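Local coordinates for protein transcriptional regulator, GntR family (Ralstonia eutropha, PDB 3IHU) that probably binds DNA and regulates transcription, joining a winged-helix domain of the GntR family to an all-helical FCD domain, at residues 17-25 with 40-51; 80-91 with 166-174. All coordinates share one frame; numbering follows the deposited sequence. Where two conformers were deposited one is given.

From the N terminus the chain enters helix 17-31, turns through short strand 39-40 and runs into helix 42-49, where contact 1 closes a loop of fourteen residues inside the GntR-family winged helix. Helix 53-65 and the strands 69-71 and 77-79 follow before the chain leaves the small sheet through residues 80-83 into helix 84-105. Contact 2 closes a much longer and mostly helical loop when helix 167-172 returns to this exit. The two loops lie in series, neither enclosing nor crossing the other, with centres about 23 Å apart. Contact 1 thus packs two helices of the winged-helix domain, which probably binds DNA, whereas contact 2 ties the segment leaving that domain to the FCD helices.

Contact 1. Residues 17-25 with 40-51; sequences ASDTVFFGI and LVETDLVAHFGV
Phe-49, at the end of helix 42-49, lodges as a knob among Thr-20, Val-21, Gly-24 and Ile-25 of helix 17-25, the two axes crossing at 102° and 10.7 Å apart. Its ring lies flat against the helix: Val-21 CA stands over one face, 4.2 Å from the Phe-49 centroid and only 5° off the ring normal, a CH-pi contact, while His-48 CD2 covers the opposite face. Such a close fit requires a small residue beside the ring, and Gly-24 supplies it, its CA lying 3.8 Å from Phe-49 CE1. Val-21 divides its two methyls. CG1, anti to the backbone N (chi1 -178°), reaches the ring's CD2 and CE2 atoms, and CG2 touches both Phe-49 CB and, at 3.5 Å, Val-51 CG2. The other methyl of Val-51, CG1, packs beside Thr-20 OG1, whose hydroxyl is already bonded to Ala-17 O at 2.9 Å and so can face a methyl group at little cost. Farther along, Ile-25 lays CG1 against Phe-49 CE2 at 4.1 Å and meets Leu-40 tip to tip, CD1 to CD1. Helix 53-65 covers Val-21 and Ile-25 as well, completing the three-helix core of the winged helix. No hydrogen bond crosses between the segments, so the union rests on shape fit and apolar burial, with the Thr-20 hydroxyl satisfied within its own helix.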
# COMPACT_ATOMS: atom_id res chain seq x y z
N ALA A 17 15.63 13.08 -3.63
CA ALA A 17 14.84 13.51 -4.79
C ALA A 17 14.19 12.30 -5.50
O ALA A 17 13.05 12.40 -5.99
CB ALA A 17 15.69 14.35 -5.77
N SER A 18 14.92 11.18 -5.54
CA SER A 18 14.46 9.92 -6.17
C SER A 18 13.24 9.37 -5.47
O SER A 18 12.30 8.84 -6.13
CB SER A 18 15.59 8.88 -6.12
OG SER A 18 15.17 7.59 -6.55
N ASP A 19 13.25 9.45 -4.14
CA ASP A 19 12.13 9.02 -3.33
C ASP A 19 10.82 9.73 -3.68
O ASP A 19 9.76 9.12 -3.62
CB ASP A 19 12.41 9.23 -1.84
CG ASP A 19 13.40 8.21 -1.25
OD1 ASP A 19 13.83 7.26 -1.97
OD2 ASP A 19 13.76 8.37 -0.06
N THR A 20 10.89 11.00 -4.03
CA THR A 20 9.69 11.78 -4.27
C THR A 20 8.98 11.28 -5.53
O THR A 20 7.76 11.27 -5.58
CB THR A 20 9.93 13.30 -4.43
OG1 THR A 20 10.39 13.57 -5.75
CG2 THR A 20 10.91 13.88 -3.39
N VAL A 21 9.73 10.84 -6.53
CA VAL A 21 9.14 10.17 -7.71
C VAL A 21 8.70 8.73 -7.41
O VAL A 21 7.63 8.24 -7.86
CB VAL A 21 10.13 10.19 -8.88
CG1 VAL A 21 9.52 9.56 -10.10
CG2 VAL A 21 10.60 11.63 -9.16
N PHE A 22 9.54 8.01 -6.68
CA PHE A 22 9.23 6.61 -6.34
C PHE A 22 7.93 6.52 -5.55
O PHE A 22 7.00 5.81 -5.94
CB PHE A 22 10.37 6.02 -5.54
CG PHE A 22 10.18 4.57 -5.15
CD1 PHE A 22 10.40 3.56 -6.06
CD2 PHE A 22 9.85 4.23 -3.85
CE1 PHE A 22 10.27 2.23 -5.70
CE2 PHE A 22 9.71 2.89 -3.48
CZ PHE A 22 9.92 1.90 -4.41
N PHE A 23 7.84 7.30 -4.48
CA PHE A 23 6.64 7.29 -3.66
C PHE A 23 5.47 8.05 -4.29
O PHE A 23 4.31 7.67 -4.11
CB PHE A 23 6.96 7.77 -2.25
CG PHE A 23 7.84 6.81 -1.50
CD1 PHE A 23 7.35 5.56 -1.11
CD2 PHE A 23 9.15 7.14 -1.19
CE1 PHE A 23 8.16 4.65 -0.41
CE2 PHE A 23 9.97 6.24 -0.50
CZ PHE A 23 9.47 4.99 -0.11
N GLY A 24 5.78 9.10 -5.05
CA GLY A 24 4.77 9.84 -5.78
C GLY A 24 3.99 9.03 -6.79
O GLY A 24 2.76 9.22 -6.93
N ILE A 25 4.67 8.13 -7.51
CA ILE A 25 3.96 7.33 -8.51
C ILE A 25 3.16 6.23 -7.81
O ILE A 25 2.05 5.92 -8.19
CB ILE A 25 4.91 6.78 -9.57
CG1 ILE A 25 5.35 7.92 -10.51
CG2 ILE A 25 4.24 5.66 -10.35
CD1 ILE A 25 6.56 7.56 -11.36
N LEU A 40 4.86 6.80 -19.21
CA LEU A 40 5.54 7.87 -18.51
C LEU A 40 6.68 8.39 -19.33
O LEU A 40 7.47 7.62 -19.85
CB LEU A 40 6.03 7.39 -17.17
CG LEU A 40 4.98 6.80 -16.25
CD1 LEU A 40 5.63 6.19 -14.99
CD2 LEU A 40 3.93 7.87 -15.95
N VAL A 41 6.75 9.71 -19.46
CA VAL A 41 7.77 10.38 -20.22
C VAL A 41 8.73 11.07 -19.21
O VAL A 41 8.27 11.85 -18.35
CB VAL A 41 7.10 11.43 -21.17
CG1 VAL A 41 8.13 12.23 -21.83
CG2 VAL A 41 6.22 10.72 -22.24
N GLU A 42 10.04 10.80 -19.32
CA GLU A 42 11.05 11.42 -18.43
C GLU A 42 10.83 12.94 -18.20
O GLU A 42 10.76 13.39 -17.08
CB GLU A 42 12.49 11.15 -18.95
CG GLU A 42 13.62 11.88 -18.19
CD GLU A 42 15.03 11.35 -18.52
OE1 GLU A 42 15.71 12.04 -19.31
OE2 GLU A 42 15.44 10.26 -17.99
N THR A 43 10.67 13.71 -19.27
CA THR A 43 10.53 15.14 -19.12
C THR A 43 9.21 15.56 -18.42
O THR A 43 9.17 16.58 -17.74
CB THR A 43 10.60 15.86 -20.49
OG1 THR A 43 9.60 15.29 -21.33
CG2 THR A 43 11.98 15.74 -21.14
N ASP A 44 8.14 14.79 -18.62
CA ASP A 44 6.89 15.03 -17.89
C ASP A 44 7.11 14.78 -16.40
O ASP A 44 6.64 15.53 -15.55
CB ASP A 44 5.79 14.07 -18.38
CG ASP A 44 5.26 14.45 -19.75
OD1 ASP A 44 5.66 15.52 -20.29
OD2 ASP A 44 4.49 13.66 -20.29
N LEU A 45 7.84 13.74 -16.07
CA LEU A 45 8.09 13.46 -14.67
C LEU A 45 9.00 14.50 -14.02
O LEU A 45 8.81 14.82 -12.84
CB LEU A 45 8.71 12.09 -14.50
CG LEU A 45 7.74 10.98 -14.92
CD1 LEU A 45 8.46 9.61 -14.77
CD2 LEU A 45 6.48 11.04 -14.06
N VAL A 46 10.01 14.99 -14.75
CA VAL A 46 10.87 16.07 -14.27
C VAL A 46 10.02 17.29 -13.90
O VAL A 46 10.19 17.87 -12.81
CB VAL A 46 11.95 16.44 -15.29
CG1 VAL A 46 12.67 17.88 -14.96
CG2 VAL A 46 13.00 15.31 -15.43
N ALA A 47 9.12 17.69 -14.79
CA ALA A 47 8.30 18.92 -14.58
C ALA A 47 7.27 18.63 -13.46
O ALA A 47 7.02 19.45 -12.61
CB ALA A 47 7.59 19.30 -15.88
N HIS A 48 6.68 17.45 -13.47
CA HIS A 48 5.64 17.15 -12.49
C HIS A 48 6.20 17.06 -11.06
O HIS A 48 5.62 17.57 -10.12
CB HIS A 48 4.99 15.78 -12.82
CG HIS A 48 3.79 15.47 -11.97
ND1 HIS A 48 2.61 16.18 -12.06
CD2 HIS A 48 3.61 14.55 -11.00
CE1 HIS A 48 1.73 15.67 -11.22
NE2 HIS A 48 2.31 14.70 -10.55
N PHE A 49 7.31 16.36 -10.87
CA PHE A 49 7.85 16.21 -9.53
C PHE A 49 8.84 17.28 -9.13
O PHE A 49 9.23 17.38 -7.98
CB PHE A 49 8.39 14.79 -9.35
CG PHE A 49 7.31 13.77 -9.27
CD1 PHE A 49 6.51 13.70 -8.14
CD2 PHE A 49 7.08 12.88 -10.31
CE1 PHE A 49 5.49 12.76 -8.04
CE2 PHE A 49 6.08 11.92 -10.21
CZ PHE A 49 5.28 11.85 -9.08
N GLY A 50 9.23 18.12 -10.07
CA GLY A 50 10.23 19.11 -9.79
C GLY A 50 11.58 18.56 -9.43
O GLY A 50 12.31 19.18 -8.69
N VAL A 51 11.96 17.42 -9.99
CA VAL A 51 13.31 16.88 -9.75
C VAL A 51 14.02 16.71 -11.10
O VAL A 51 13.41 16.89 -12.15
CB VAL A 51 13.23 15.55 -8.99
CG1 VAL A 51 12.46 15.74 -7.66
CG2 VAL A 51 12.56 14.49 -9.84

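Contact 2. Residues 80-91 with 166-174; sequences RRLSLQETLDVL and MPIVHAQHR
Helices 84-91 and 167-172 run 10.6 Å apart with 129° between their directions, and the linker residues ahead of the first pass alongside the second. Here Gln-172 stretches out, CG anti to its own N (chi1 -174°), and its amide pairs with the backbone of Leu-82: Leu-82 N gives a nearly straight bond to OE1 (2.8 Å, 171°), and Gln-172 NE2 gives one to Leu-82 O at 2.7 Å. Both acceptors are met on a lone pair; a flipped amide would set donor against donor and acceptor against acceptor, so the orientation is fixed. One water also donates to Leu-82 O and bonds Thr-87 OG1 and, at 2.8 Å in the ring plane, His-173 NE2. Beside this polar patch, Leu-82 CG rests on Ile-168 CG2 at 3.9 Å. Val-169 turns CG2 toward Thr-87 CG2 and Val-90 CG1; selenomethionine Met-166, in one of two conformers, lays CG near Val-90 CG1. Helix 198-219 covers Val-169 and His-173 through Ile-216, while Leu-29 of helix 17-31 touches Ile-168. Gln-172, donor and acceptor at once, thus satisfies both the N-H and the C=O of Leu-82 in the extended approach to helix 84-91, consistent with a defined orientation of the two domains.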
# COMPACT_ATOMS: atom_id res chain seq x y z
N ARG A 80 2.70 -0.95 -15.28
CA ARG A 80 2.23 -2.31 -15.58
C ARG A 80 0.71 -2.46 -15.35
O ARG A 80 0.13 -1.74 -14.53
CB ARG A 80 3.01 -3.34 -14.74
CG ARG A 80 4.46 -3.49 -15.24
CD ARG A 80 5.20 -4.69 -14.59
NE ARG A 80 4.63 -5.95 -15.04
CZ ARG A 80 4.21 -6.92 -14.23
NH1 ARG A 80 4.33 -6.82 -12.91
NH2 ARG A 80 3.69 -8.03 -14.76
N ARG A 81 0.09 -3.35 -16.10
CA ARG A 81 -1.21 -3.92 -15.77
C ARG A 81 -0.97 -5.37 -15.53
O ARG A 81 -0.22 -5.97 -16.28
CB ARG A 81 -2.17 -3.87 -16.96
CG ARG A 81 -2.72 -2.54 -17.32
CD ARG A 81 -3.89 -2.76 -18.34
NE ARG A 81 -4.49 -1.49 -18.78
CZ ARG A 81 -4.14 -0.81 -19.87
NH1 ARG A 81 -3.18 -1.25 -20.68
NH2 ARG A 81 -4.75 0.33 -20.17
N LEU A 82 -1.66 -5.97 -14.57
CA LEU A 82 -1.47 -7.36 -14.24
C LEU A 82 -2.55 -8.23 -14.84
O LEU A 82 -3.71 -7.89 -14.84
CB LEU A 82 -1.47 -7.54 -12.71
CG LEU A 82 -0.47 -6.62 -11.95
CD1 LEU A 82 -0.47 -6.91 -10.45
CD2 LEU A 82 0.92 -6.78 -12.47
N SER A 83 -2.17 -9.42 -15.26
CA SER A 83 -3.14 -10.45 -15.51
C SER A 83 -3.79 -10.90 -14.21
O SER A 83 -3.31 -10.64 -13.12
CB SER A 83 -2.47 -11.63 -16.19
OG SER A 83 -1.59 -12.28 -15.27
N LEU A 84 -4.86 -11.67 -14.34
CA LEU A 84 -5.55 -12.17 -13.18
C LEU A 84 -4.60 -13.05 -12.38
O LEU A 84 -4.54 -12.89 -11.17
CB LEU A 84 -6.82 -12.97 -13.54
CG LEU A 84 -7.65 -13.49 -12.34
CD1 LEU A 84 -7.93 -12.40 -11.30
CD2 LEU A 84 -8.99 -14.11 -12.83
N GLN A 85 -3.87 -13.94 -13.04
CA GLN A 85 -2.98 -14.86 -12.33
C GLN A 85 -1.89 -14.04 -11.61
O GLN A 85 -1.49 -14.39 -10.50
CB GLN A 85 -2.29 -15.83 -13.29
CG GLN A 85 -1.38 -16.83 -12.59
CD GLN A 85 -2.16 -17.66 -11.58
OE1 GLN A 85 -3.15 -18.29 -11.95
NE2 GLN A 85 -1.76 -17.59 -10.30
N GLU A 86 -1.43 -12.97 -12.26
CA GLU A 86 -0.37 -12.18 -11.69
C GLU A 86 -0.91 -11.46 -10.43
O GLU A 86 -0.22 -11.33 -9.45
CB GLU A 86 0.21 -11.17 -12.66
CG GLU A 86 1.13 -11.77 -13.75
CD GLU A 86 1.45 -10.76 -14.87
OE1 GLU A 86 0.68 -9.80 -15.14
OE2 GLU A 86 2.51 -10.93 -15.51
N THR A 87 -2.16 -11.00 -10.50
CA THR A 87 -2.81 -10.38 -9.35
C THR A 87 -2.95 -11.37 -8.20
O THR A 87 -2.64 -11.07 -7.04
CB THR A 87 -4.20 -9.80 -9.79
OG1 THR A 87 -3.98 -8.78 -10.77
CG2 THR A 87 -4.93 -9.24 -8.61
N LEU A 88 -3.43 -12.56 -8.50
CA LEU A 88 -3.59 -13.57 -7.47
C LEU A 88 -2.24 -13.92 -6.81
O LEU A 88 -2.16 -14.16 -5.60
CB LEU A 88 -4.24 -14.81 -8.03
CG LEU A 88 -5.72 -14.63 -8.45
CD1 LEU A 88 -6.20 -15.89 -9.20
CD2 LEU A 88 -6.59 -14.31 -7.21
N ASP A 89 -1.18 -13.94 -7.62
CA ASP A 89 0.18 -14.23 -7.11
C ASP A 89 0.67 -13.10 -6.21
O ASP A 89 1.24 -13.37 -5.15
CB ASP A 89 1.15 -14.54 -8.27
CG ASP A 89 0.95 -15.92 -8.90
OD1 ASP A 89 0.14 -16.76 -8.40
OD2 ASP A 89 1.62 -16.19 -9.92
N VAL A 90 0.42 -11.83 -6.58
CA VAL A 90 0.70 -10.74 -5.73
C VAL A 90 -0.09 -10.83 -4.37
O VAL A 90 0.43 -10.58 -3.31
CB VAL A 90 0.42 -9.38 -6.42
CG1 VAL A 90 0.34 -8.24 -5.39
CG2 VAL A 90 1.43 -9.11 -7.54
N LEU A 91 -1.37 -11.12 -4.43
CA LEU A 91 -2.18 -11.22 -3.22
C LEU A 91 -1.68 -12.36 -2.33
O LEU A 91 -1.78 -12.30 -1.14
CB LEU A 91 -3.63 -11.46 -3.60
CG LEU A 91 -4.34 -10.30 -4.32
CD1 LEU A 91 -5.62 -10.82 -4.94
CD2 LEU A 91 -4.60 -9.14 -3.31
N MSE A 166 0.17 -2.96 -2.52
CA MSE A 166 -0.46 -3.42 -3.77
C MSE A 166 -1.04 -2.33 -4.65
O MSE A 166 -2.20 -2.37 -5.01
CB MSE A 166 -1.56 -4.42 -3.45
CG MSE A 166 -1.06 -5.67 -2.92
SE MSE A 166 -2.55 -6.81 -2.82
CE MSE A 166 -3.20 -6.32 -1.05
N PRO A 167 -0.21 -1.36 -5.02
CA PRO A 167 -0.71 -0.16 -5.74
C PRO A 167 -1.35 -0.47 -7.07
O PRO A 167 -2.41 0.07 -7.38
CB PRO A 167 0.55 0.72 -5.90
CG PRO A 167 1.73 -0.18 -5.55
CD PRO A 167 1.22 -1.26 -4.66
N ILE A 168 -0.76 -1.37 -7.86
CA ILE A 168 -1.38 -1.73 -9.13
C ILE A 168 -2.72 -2.41 -8.94
O ILE A 168 -3.69 -2.00 -9.56
CB ILE A 168 -0.53 -2.64 -10.05
CG1 ILE A 168 0.83 -2.03 -10.30
CG2 ILE A 168 -1.24 -2.80 -11.43
CD1 ILE A 168 0.74 -0.84 -11.17
N VAL A 169 -2.78 -3.42 -8.08
CA VAL A 169 -4.03 -4.10 -7.73
C VAL A 169 -5.10 -3.09 -7.26
O VAL A 169 -6.24 -3.09 -7.73
CB VAL A 169 -3.79 -5.19 -6.63
CG1 VAL A 169 -5.10 -5.87 -6.22
CG2 VAL A 169 -2.81 -6.22 -7.12
N HIS A 170 -4.71 -2.21 -6.36
CA HIS A 170 -5.63 -1.14 -5.88
C HIS A 170 -6.25 -0.45 -7.06
O HIS A 170 -7.45 -0.35 -7.14
CB HIS A 170 -4.88 -0.14 -5.02
CG HIS A 170 -5.77 0.81 -4.28
ND1 HIS A 170 -6.47 1.83 -4.91
CD2 HIS A 170 -6.08 0.90 -2.97
CE1 HIS A 170 -7.17 2.50 -4.01
NE2 HIS A 170 -6.97 1.95 -2.83
N ALA A 171 -5.42 0.02 -7.99
CA ALA A 171 -5.89 0.79 -9.14
C ALA A 171 -6.67 -0.03 -10.13
O ALA A 171 -7.82 0.26 -10.45
CB ALA A 171 -4.67 1.48 -9.84
N GLN A 172 -6.07 -1.11 -10.62
CA GLN A 172 -6.68 -1.90 -11.68
C GLN A 172 -7.92 -2.60 -11.19
O GLN A 172 -8.80 -2.85 -11.96
CB GLN A 172 -5.65 -2.94 -12.15
CG GLN A 172 -6.02 -3.77 -13.33
CD GLN A 172 -4.91 -4.74 -13.69
OE1 GLN A 172 -3.76 -4.56 -13.30
NE2 GLN A 172 -5.26 -5.74 -14.46
N HIS A 173 -8.00 -2.95 -9.90
CA HIS A 173 -9.17 -3.67 -9.41
C HIS A 173 -10.11 -2.83 -8.56
O HIS A 173 -10.99 -3.38 -7.87
CB HIS A 173 -8.77 -4.98 -8.75
CG HIS A 173 -8.20 -5.95 -9.72
ND1 HIS A 173 -9.00 -6.73 -10.53
CD2 HIS A 173 -6.93 -6.21 -10.07
CE1 HIS A 173 -8.23 -7.46 -11.32
NE2 HIS A 173 -6.97 -7.14 -11.08
N ARG A 174 -9.96 -1.50 -8.67
CA ARG A 174 -10.96 -0.56 -8.13
C ARG A 174 -11.24 -0.86 -6.64
O ARG A 174 -12.39 -1.06 -6.26
CB ARG A 174 -12.26 -0.62 -8.97
CG ARG A 174 -12.15 0.04 -10.38
CD ARG A 174 -13.49 -0.07 -11.17
O HOH W 1 -5.72 -8.56 -13.16
O HOH W 2 -3.94 -5.93 -10.57